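Local coordinates for GTN Reductase (Agrobacterium tumefaciens, PDB 5N6G), which is an FMN-containing ene-reductase of the Old Yellow Enzyme family, probably reducing activated carbon-carbon double bonds, and here binds 2-phenylacrylic acid, at residues G49-E54 and G92-Q97; V20-T25 and A324-K329; S120-K125 and T193-D198. All coordinates share one frame; numbering follows the deposited sequence.

Contact 1: residues G49-E54 and G92-Q97; sequences GLIVTE and GKIVAQ. With FMN (flavin mononucleotide), chain B.
Gln-97 touches 49-54 with CB, 3.4 Å from Thr-53 O, and holds its flat amide out beyond the strand pair towards FMN. At the amide's outer edge is the pyrimidine edge of FMN, the two planes inclined by about 26°. OE1 accepts from FMN N3, and NE2 donates to FMN O2 in a nearly straight bond of 2.9 Å. Two bonds therefore fix which way round the amide sits. CG is anti to the backbone N (chi1 -172°) and the chain stays extended, which carries the amide to the flavin. NE2 has a further, weak bond to Glu-176.

Behind this end, the strands pair in parallel. Ile-51 N donates to Lys-93 O (2.9 Å), Val-95 N to Ile-51 O, and Thr-53 N to Val-95 O. The next rung uses a side chain: Gln-97 N donates to Thr-53 OG1 (3.0 Å), which itself donates to Glu-54 O. Ile-51 CG2 meets Ile-94 CD1 (3.8 Å) on the face that carries helix 74-89. On the other face, Val-52 CG2 meets Val-95 CG2. This is a beta-alpha-beta unit, strand 50-57, helix 74-89 and strand 94-99, in the flavin-binding TIM barrel.

Contact 2: residues V20-T25 and A324-K329; sequences VMAPLT and AVAFGK. With FMN (flavin mononucleotide), chain B; 8OZ (2-Phenylacrylic acid), chain C.
Val-20 is the residue most covered here, and it lies against Ala-324 and Ala-326. Its CB sits 3.8 Å from Ala-326 CB. CG1 is anti to the backbone N (chi1 176°) and leans on the same methyl. CG2 reaches across to Ala-324 CB on the neighbouring strand. The backbone of Val-20 is bonded through both polar atoms: N donates to Val-325 O, and O accepts from Phe-327 N at 2.9 Å. Val-20 O also lies near the edge of the Phe-327 ring.

Ala-326 CB also meets Ala-22 CB, 4.0 Å away. A third backbone bond, Ala-22 N to Phe-327 O (3.0 Å), approaches from above the carbonyl plane, 51° out of it.

Gly-328 is the next most covered. Leu-24 CD1 touches its O at 3.5 Å, while Leu-24 CD2 lies against FMN C8. Having no side chain, Gly-328 lets the ribityl chain run close by. Its N donates to FMN O3P. Lys-329 N and NZ both donate to FMN O2P, at the start of helix 329-333, whose end would be expected to favour the phosphate's charge. At the far end of 20-25, Thr-25 N donates to FMN N5 (2.8 Å) and its OG1 to FMN O4. FMN O2' donates to Pro-23 O.

The pairing joins the first and last barrel strands, 19-21 and 324-327, and so closes the cylinder. Strand 50-57 flanks it beyond Met-21, strand 301-305 flanks it beyond Ala-324, and helix 36-43 covers Met-21 and Leu-24 through Tyr-41.

Contact 3: residues S120-K125 and T193-D198; sequences SAITAK and TNQRTD
An Asx turn at Asn-194 shapes the loop that receives Ser-120, in a meeting of two long loops of the TIM barrel. Segment 120-125 lies between strands 117-118 and 127-131, and segment 193-198 between helices 184-189 and 204-222. Neither is regular in structure, and the contact lies away from the flavin site.

In the turn, Asn-194 OD1 accepts from Arg-196 N at 2.9 Å, and its ND2 is held by Phe-188 O and Tyr-200 O. The turn leaves Gln-195 N facing Ser-120, and that N donates to Ser-120 OG (2.9 Å, 162°). OG is anti to the carbonyl carbon (chi1 -62°), which brings it in front of this N-H. Ser-120 CB rests on Thr-193 O at 3.4 Å. A water adds a bridge here, donating to Ser-120 O and, at 2.7 Å, to Thr-193 O.

Beyond Ser-120 the chain bends in an inverse gamma turn centred on Ala-121. Ile-122 then comes back to the other loop. Its side chain crosses that of Gln-195 at about a right angle, CD1 lying 3.8 Å from Gln-195 CD.

Arg-196 runs past Ser-120 to a side-on salt bridge, and its NH1 reaches Pro-119 O and Leu-148 O. Its NE donates to Asp-198 OD1, and its NH2 donates to Asp-198 OD2 at 2.8 Å.

Overall arrangement
Contacts 1 and 2 are neighbours in one barrel, with centres about 9 Å apart. Strand 19-21 lies beside strand 50-57, and Met-21 of contact 2 joins them: its N lies 2.8 Å from Leu-50 O of contact 1, a probable hydrogen bond. Both contacts reach FMN. Contact 1 binds N3 and O2 of the pyrimidine ring; contact 2 binds O4, N5, the ribityl chain and the phosphate. Thr-25 of contact 2 also lines the pocket of 2-phenylacrylic acid. Contact 3 stands apart, between loops. Its centre is about 32 Å from that of contact 1 and about 30 Å from that of contact 2. It touches neither, the nearest atoms being about 17 and 16 Å away.

Contact 1: residues G49-E54 and G92-Q97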
# COMPACT_ATOMS: atom_id res chain seq x y z
N GLY A 49 4.60 15.33 3.91
CA GLY A 49 4.89 14.92 5.28
C GLY A 49 5.39 13.49 5.36
O GLY A 49 6.31 13.18 6.13
N LEU A 50 4.82 12.62 4.54
CA LEU A 50 5.26 11.23 4.42
C LEU A 50 5.00 10.78 2.99
O LEU A 50 3.91 11.02 2.45
CB LEU A 50 4.51 10.34 5.42
CG LEU A 50 4.85 8.87 5.43
CD1 LEU A 50 6.28 8.65 5.88
CD2 LEU A 50 3.90 8.15 6.35
N ILE A 51 5.99 10.10 2.39
CA ILE A 51 5.80 9.39 1.14
C ILE A 51 5.61 7.92 1.46
O ILE A 51 6.43 7.34 2.19
CB ILE A 51 7.01 9.57 0.21
CG1 ILE A 51 7.11 11.01 -0.28
CG2 ILE A 51 6.90 8.60 -0.97
CD1 ILE A 51 8.40 11.32 -1.04
N VAL A 52 4.55 7.31 0.92
CA VAL A 52 4.44 5.86 0.84
C VAL A 52 4.82 5.48 -0.57
O VAL A 52 4.25 6.00 -1.54
CB VAL A 52 3.03 5.36 1.19
CG1 VAL A 52 3.00 3.85 1.21
CG2 VAL A 52 2.57 5.94 2.53
N THR A 53 5.80 4.58 -0.70
CA THR A 53 6.22 4.21 -2.04
C THR A 53 5.10 3.45 -2.76
O THR A 53 4.20 2.87 -2.14
CB THR A 53 7.45 3.29 -2.05
OG1 THR A 53 7.15 2.01 -1.47
CG2 THR A 53 8.64 3.89 -1.33
N GLU A 54 5.24 3.39 -4.08
CA GLU A 54 4.57 2.36 -4.86
C GLU A 54 4.73 1.01 -4.20
O GLU A 54 5.74 0.73 -3.55
CB GLU A 54 5.17 2.31 -6.27
CG GLU A 54 6.63 1.87 -6.36
CD GLU A 54 7.36 2.48 -7.56
OE1 GLU A 54 7.25 1.95 -8.69
OE2 GLU A 54 8.05 3.51 -7.37
N GLY A 92 12.39 15.15 3.86
CA GLY A 92 11.21 14.32 3.90
C GLY A 92 11.38 13.01 4.67
O GLY A 92 12.40 12.76 5.33
N LYS A 93 10.33 12.20 4.60
CA LYS A 93 10.25 10.90 5.24
C LYS A 93 9.56 9.95 4.28
O LYS A 93 8.68 10.35 3.51
CB LYS A 93 9.47 10.97 6.56
CG LYS A 93 10.11 11.87 7.61
CD LYS A 93 11.38 11.26 8.17
CE LYS A 93 12.24 12.30 8.90
NZ LYS A 93 11.49 12.88 10.03
N ILE A 94 9.97 8.68 4.30
CA ILE A 94 9.47 7.73 3.30
C ILE A 94 9.41 6.34 3.90
O ILE A 94 10.35 5.91 4.59
CB ILE A 94 10.34 7.79 2.03
CG1 ILE A 94 9.78 6.90 0.93
CG2 ILE A 94 11.81 7.48 2.34
CD1 ILE A 94 10.43 7.20 -0.42
N VAL A 95 8.29 5.65 3.65
CA VAL A 95 8.10 4.26 4.05
C VAL A 95 7.86 3.43 2.80
O VAL A 95 7.24 3.88 1.83
CB VAL A 95 6.95 4.09 5.06
CG1 VAL A 95 7.29 4.81 6.37
CG2 VAL A 95 5.65 4.61 4.48
N ALA A 96 8.34 2.19 2.84
CA ALA A 96 8.17 1.26 1.73
C ALA A 96 6.87 0.49 1.89
O ALA A 96 6.62 -0.09 2.95
CB ALA A 96 9.34 0.27 1.69
N GLN A 97 6.05 0.48 0.84
CA GLN A 97 4.82 -0.31 0.87
C GLN A 97 5.17 -1.74 0.46
O GLN A 97 5.21 -2.05 -0.73
CB GLN A 97 3.73 0.26 -0.04
CG GLN A 97 2.43 -0.50 0.22
CD GLN A 97 1.29 -0.21 -0.73
OE1 GLN A 97 1.41 -0.29 -1.95
NE2 GLN A 97 0.14 0.07 -0.15
N1 FMN B . -2.74 1.68 -3.91
C2 FMN B . -1.84 0.93 -3.21
O2 FMN B . -2.07 0.54 -2.04
N3 FMN B . -0.63 0.61 -3.78
C4 FMN B . -0.22 0.95 -5.06
O4 FMN B . 0.90 0.66 -5.46
C4A FMN B . -1.20 1.72 -5.81
N5 FMN B . -0.88 2.11 -7.02
C5A FMN B . -1.74 2.97 -7.66
C6 FMN B . -1.37 3.49 -8.90
C7 FMN B . -2.14 4.44 -9.53
C7M FMN B . -1.68 5.00 -10.86
C8 FMN B . -3.33 4.90 -8.94
C8M FMN B . -4.16 5.98 -9.57
C9 FMN B . -3.72 4.37 -7.71
C9A FMN B . -2.93 3.42 -7.07
N10 FMN B . -3.25 2.95 -5.77
C10 FMN B . -2.41 2.07 -5.13
C1' FMN B . -4.38 3.56 -5.07
C2' FMN B . -4.00 4.92 -4.50
O2' FMN B . -3.01 4.78 -3.47
C3' FMN B . -5.19 5.69 -3.93
O3' FMN B . -5.84 4.89 -2.94
C4' FMN B . -6.22 6.09 -4.98
O4' FMN B . -5.58 6.78 -6.06
C5' FMN B . -7.34 6.93 -4.39
O5' FMN B . -6.83 8.17 -3.87
P FMN B . -6.97 9.61 -4.60
O1P FMN B . -8.46 9.88 -4.68
O2P FMN B . -6.37 9.42 -5.99
O3P FMN B . -6.22 10.55 -3.73

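Contact 2: residues V20-T25 and A324-K329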
# COMPACT_ATOMS: atom_id res chain seq x y z
N VAL A 20 0.10 13.29 3.01
CA VAL A 20 0.82 12.05 2.71
C VAL A 20 0.69 11.76 1.23
O VAL A 20 -0.37 11.96 0.63
CB VAL A 20 0.25 10.91 3.58
CG1 VAL A 20 0.88 9.57 3.26
CG2 VAL A 20 0.42 11.26 5.06
N MET A 21 1.78 11.30 0.62
CA MET A 21 1.74 10.78 -0.75
C MET A 21 1.34 9.31 -0.70
O MET A 21 2.09 8.45 -0.18
CB MET A 21 3.08 10.96 -1.45
CG MET A 21 3.10 10.37 -2.85
SD MET A 21 4.64 10.77 -3.68
CE MET A 21 4.58 9.67 -5.10
N ALA A 22 0.16 9.01 -1.21
CA ALA A 22 -0.34 7.65 -1.23
C ALA A 22 0.52 6.76 -2.15
O ALA A 22 1.21 7.26 -3.06
CB ALA A 22 -1.78 7.61 -1.72
N PRO A 23 0.49 5.45 -1.93
CA PRO A 23 1.29 4.54 -2.77
C PRO A 23 0.74 4.52 -4.19
O PRO A 23 -0.47 4.41 -4.40
CB PRO A 23 1.10 3.18 -2.09
CG PRO A 23 -0.21 3.30 -1.32
CD PRO A 23 -0.24 4.74 -0.87
N LEU A 24 1.64 4.62 -5.17
CA LEU A 24 1.24 4.70 -6.57
C LEU A 24 2.17 3.86 -7.45
O LEU A 24 3.26 4.31 -7.79
CB LEU A 24 1.25 6.15 -7.03
CG LEU A 24 0.29 7.09 -6.30
CD1 LEU A 24 0.79 8.52 -6.42
CD2 LEU A 24 -1.10 6.92 -6.88
N THR A 25 1.69 2.69 -7.86
CA THR A 25 2.37 1.87 -8.88
C THR A 25 2.47 2.62 -10.20
O THR A 25 1.47 3.09 -10.76
CB THR A 25 1.59 0.56 -9.06
OG1 THR A 25 1.68 -0.19 -7.85
CG2 THR A 25 2.14 -0.28 -10.20
N ALA A 324 -4.33 12.57 9.28
CA ALA A 324 -3.58 12.95 8.09
C ALA A 324 -4.36 12.42 6.90
O ALA A 324 -5.20 11.52 7.03
CB ALA A 324 -2.16 12.38 8.10
N VAL A 325 -4.08 13.00 5.73
CA VAL A 325 -4.75 12.64 4.49
C VAL A 325 -3.70 12.28 3.44
O VAL A 325 -2.73 13.03 3.24
CB VAL A 325 -5.65 13.79 3.98
CG1 VAL A 325 -6.19 13.46 2.60
CG2 VAL A 325 -6.80 14.06 4.97
N ALA A 326 -3.89 11.13 2.81
CA ALA A 326 -3.03 10.68 1.73
C ALA A 326 -3.71 10.95 0.41
O ALA A 326 -4.89 10.61 0.22
CB ALA A 326 -2.71 9.20 1.87
N PHE A 327 -2.98 11.57 -0.50
CA PHE A 327 -3.47 11.91 -1.83
C PHE A 327 -2.73 11.05 -2.84
O PHE A 327 -1.50 10.96 -2.77
CB PHE A 327 -3.21 13.37 -2.16
CG PHE A 327 -3.89 14.36 -1.23
CD1 PHE A 327 -5.13 14.87 -1.55
CD2 PHE A 327 -3.27 14.80 -0.08
CE1 PHE A 327 -5.75 15.81 -0.74
CE2 PHE A 327 -3.88 15.73 0.75
CZ PHE A 327 -5.11 16.23 0.42
N GLY A 328 -3.47 10.48 -3.78
CA GLY A 328 -2.88 9.68 -4.84
C GLY A 328 -2.74 10.45 -6.14
O GLY A 328 -1.67 10.97 -6.46
N LYS A 329 -3.84 10.57 -6.89
CA LYS A 329 -3.75 11.19 -8.21
C LYS A 329 -3.26 12.63 -8.15
O LYS A 329 -2.54 13.08 -9.04
CB LYS A 329 -5.10 11.11 -8.91
CG LYS A 329 -5.48 9.67 -9.30
CD LYS A 329 -6.74 9.62 -10.13
CE LYS A 329 -7.95 9.99 -9.31
NZ LYS A 329 -8.16 9.12 -8.12
N1 FMN B . -2.74 1.68 -3.91
C2 FMN B . -1.84 0.93 -3.21
O2 FMN B . -2.07 0.54 -2.04
N3 FMN B . -0.63 0.61 -3.78
C4 FMN B . -0.22 0.95 -5.06
O4 FMN B . 0.90 0.66 -5.46
C4A FMN B . -1.20 1.72 -5.81
N5 FMN B . -0.88 2.11 -7.02
C5A FMN B . -1.74 2.97 -7.66
C6 FMN B . -1.37 3.49 -8.90
C7 FMN B . -2.14 4.44 -9.53
C7M FMN B . -1.68 5.00 -10.86
C8 FMN B . -3.33 4.90 -8.94
C8M FMN B . -4.16 5.98 -9.57
C9 FMN B . -3.72 4.37 -7.71
C9A FMN B . -2.93 3.42 -7.07
N10 FMN B . -3.25 2.95 -5.77
C10 FMN B . -2.41 2.07 -5.13
C1' FMN B . -4.38 3.56 -5.07
C2' FMN B . -4.00 4.92 -4.50
O2' FMN B . -3.01 4.78 -3.47
C3' FMN B . -5.19 5.69 -3.93
O3' FMN B . -5.84 4.89 -2.94
C4' FMN B . -6.22 6.09 -4.98
O4' FMN B . -5.58 6.78 -6.06
C5' FMN B . -7.34 6.93 -4.39
O5' FMN B . -6.83 8.17 -3.87
P FMN B . -6.97 9.61 -4.60
O1P FMN B . -8.46 9.88 -4.68
O2P FMN B . -6.37 9.42 -5.99
O3P FMN B . -6.22 10.55 -3.73
C4 8OZ C . -2.88 0.21 -9.91
C5 8OZ C . -2.22 -0.57 -10.83
C6 8OZ C . -1.51 -1.67 -10.40
C7 8OZ C . -1.44 -1.98 -9.06
C8 8OZ C . -3.13 -1.38 -5.77
C 8OZ C . -0.74 -1.78 -6.17
O 8OZ C . -3.01 -1.43 -4.57
C1 8OZ C . -1.92 -1.45 -6.66
C2 8OZ C . -2.09 -1.19 -8.12
C3 8OZ C . -2.82 -0.09 -8.56
O1 8OZ C . -4.29 -1.27 -6.36

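Contact 3: residues S120-K125 and T193-D198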
# COMPACT_ATOMS: atom_id res chain seq x y z
N SER A 120 -6.71 -19.80 -1.46
CA SER A 120 -7.52 -20.79 -2.14
C SER A 120 -7.33 -20.64 -3.63
O SER A 120 -7.06 -19.54 -4.13
CB SER A 120 -9.02 -20.64 -1.81
OG SER A 120 -9.25 -20.83 -0.42
N ALA A 121 -7.53 -21.74 -4.35
CA ALA A 121 -7.25 -21.79 -5.78
C ALA A 121 -8.48 -21.32 -6.55
O ALA A 121 -9.20 -22.09 -7.19
CB ALA A 121 -6.83 -23.20 -6.19
N ILE A 122 -8.72 -20.01 -6.46
CA ILE A 122 -9.81 -19.33 -7.17
C ILE A 122 -9.18 -18.24 -8.03
O ILE A 122 -8.60 -17.28 -7.50
CB ILE A 122 -10.84 -18.73 -6.20
CG1 ILE A 122 -11.38 -19.81 -5.27
CG2 ILE A 122 -11.99 -18.11 -7.00
CD1 ILE A 122 -12.15 -19.24 -4.08
N THR A 123 -9.28 -18.40 -9.35
CA THR A 123 -8.70 -17.45 -10.28
C THR A 123 -9.45 -16.11 -10.22
O THR A 123 -10.68 -16.07 -10.16
CB THR A 123 -8.76 -18.00 -11.71
OG1 THR A 123 -8.13 -19.29 -11.77
CG2 THR A 123 -8.05 -17.05 -12.68
N ALA A 124 -8.69 -15.02 -10.23
CA ALA A 124 -9.28 -13.69 -10.28
C ALA A 124 -9.63 -13.31 -11.71
O ALA A 124 -8.88 -13.59 -12.64
CB ALA A 124 -8.32 -12.65 -9.74
N LYS A 125 -10.79 -12.65 -11.87
CA LYS A 125 -11.13 -11.99 -13.12
C LYS A 125 -10.47 -10.62 -13.07
O LYS A 125 -11.08 -9.60 -12.76
CB LYS A 125 -12.63 -11.91 -13.32
CG LYS A 125 -13.00 -11.41 -14.73
CD LYS A 125 -14.47 -11.68 -15.05
CE LYS A 125 -14.93 -10.87 -16.25
NZ LYS A 125 -15.72 -9.66 -15.84
N THR A 193 -12.50 -15.08 -1.42
CA THR A 193 -11.21 -15.60 -1.83
C THR A 193 -10.70 -16.69 -0.91
O THR A 193 -9.71 -17.37 -1.25
CB THR A 193 -10.20 -14.45 -1.87
OG1 THR A 193 -10.45 -13.53 -0.79
CG2 THR A 193 -10.32 -13.68 -3.20
N ASN A 194 -11.29 -16.85 0.27
CA ASN A 194 -10.77 -17.74 1.29
C ASN A 194 -11.82 -18.82 1.55
O ASN A 194 -12.83 -18.57 2.22
CB ASN A 194 -10.44 -16.99 2.56
CG ASN A 194 -9.81 -17.87 3.60
OD1 ASN A 194 -10.01 -19.09 3.59
ND2 ASN A 194 -9.06 -17.27 4.52
N GLN A 195 -11.59 -20.01 1.02
CA GLN A 195 -12.44 -21.17 1.25
C GLN A 195 -11.66 -22.24 2.00
O GLN A 195 -11.98 -23.43 1.93
CB GLN A 195 -13.00 -21.72 -0.07
CG GLN A 195 -13.93 -20.72 -0.71
CD GLN A 195 -14.61 -21.24 -1.96
OE1 GLN A 195 -14.16 -22.21 -2.58
NE2 GLN A 195 -15.71 -20.58 -2.34
N ARG A 196 -10.64 -21.80 2.74
CA ARG A 196 -9.83 -22.74 3.51
C ARG A 196 -10.62 -23.34 4.65
O ARG A 196 -11.53 -22.71 5.20
CB ARG A 196 -8.58 -22.07 4.06
CG ARG A 196 -7.67 -21.46 3.04
CD ARG A 196 -6.47 -20.83 3.70
NE ARG A 196 -5.53 -21.82 4.22
CZ ARG A 196 -4.51 -22.34 3.52
NH1 ARG A 196 -4.30 -21.97 2.27
NH2 ARG A 196 -3.68 -23.21 4.08
N THR A 197 -10.22 -24.56 5.03
CA THR A 197 -10.82 -25.30 6.13
C THR A 197 -9.85 -25.55 7.28
O THR A 197 -10.14 -26.38 8.14
CB THR A 197 -11.36 -26.64 5.61
OG1 THR A 197 -10.26 -27.39 5.07
CG2 THR A 197 -12.40 -26.41 4.53
N ASP A 198 -8.71 -24.88 7.31
CA ASP A 198 -7.74 -25.00 8.39
C ASP A 198 -7.81 -23.76 9.29
O ASP A 198 -8.81 -23.02 9.27
CB ASP A 198 -6.34 -25.25 7.82
CG ASP A 198 -5.80 -24.08 6.96
OD1 ASP A 198 -6.49 -23.04 6.77
OD2 ASP A 198 -4.66 -24.23 6.47
O HOH W 1 -7.71 -16.94 -3.05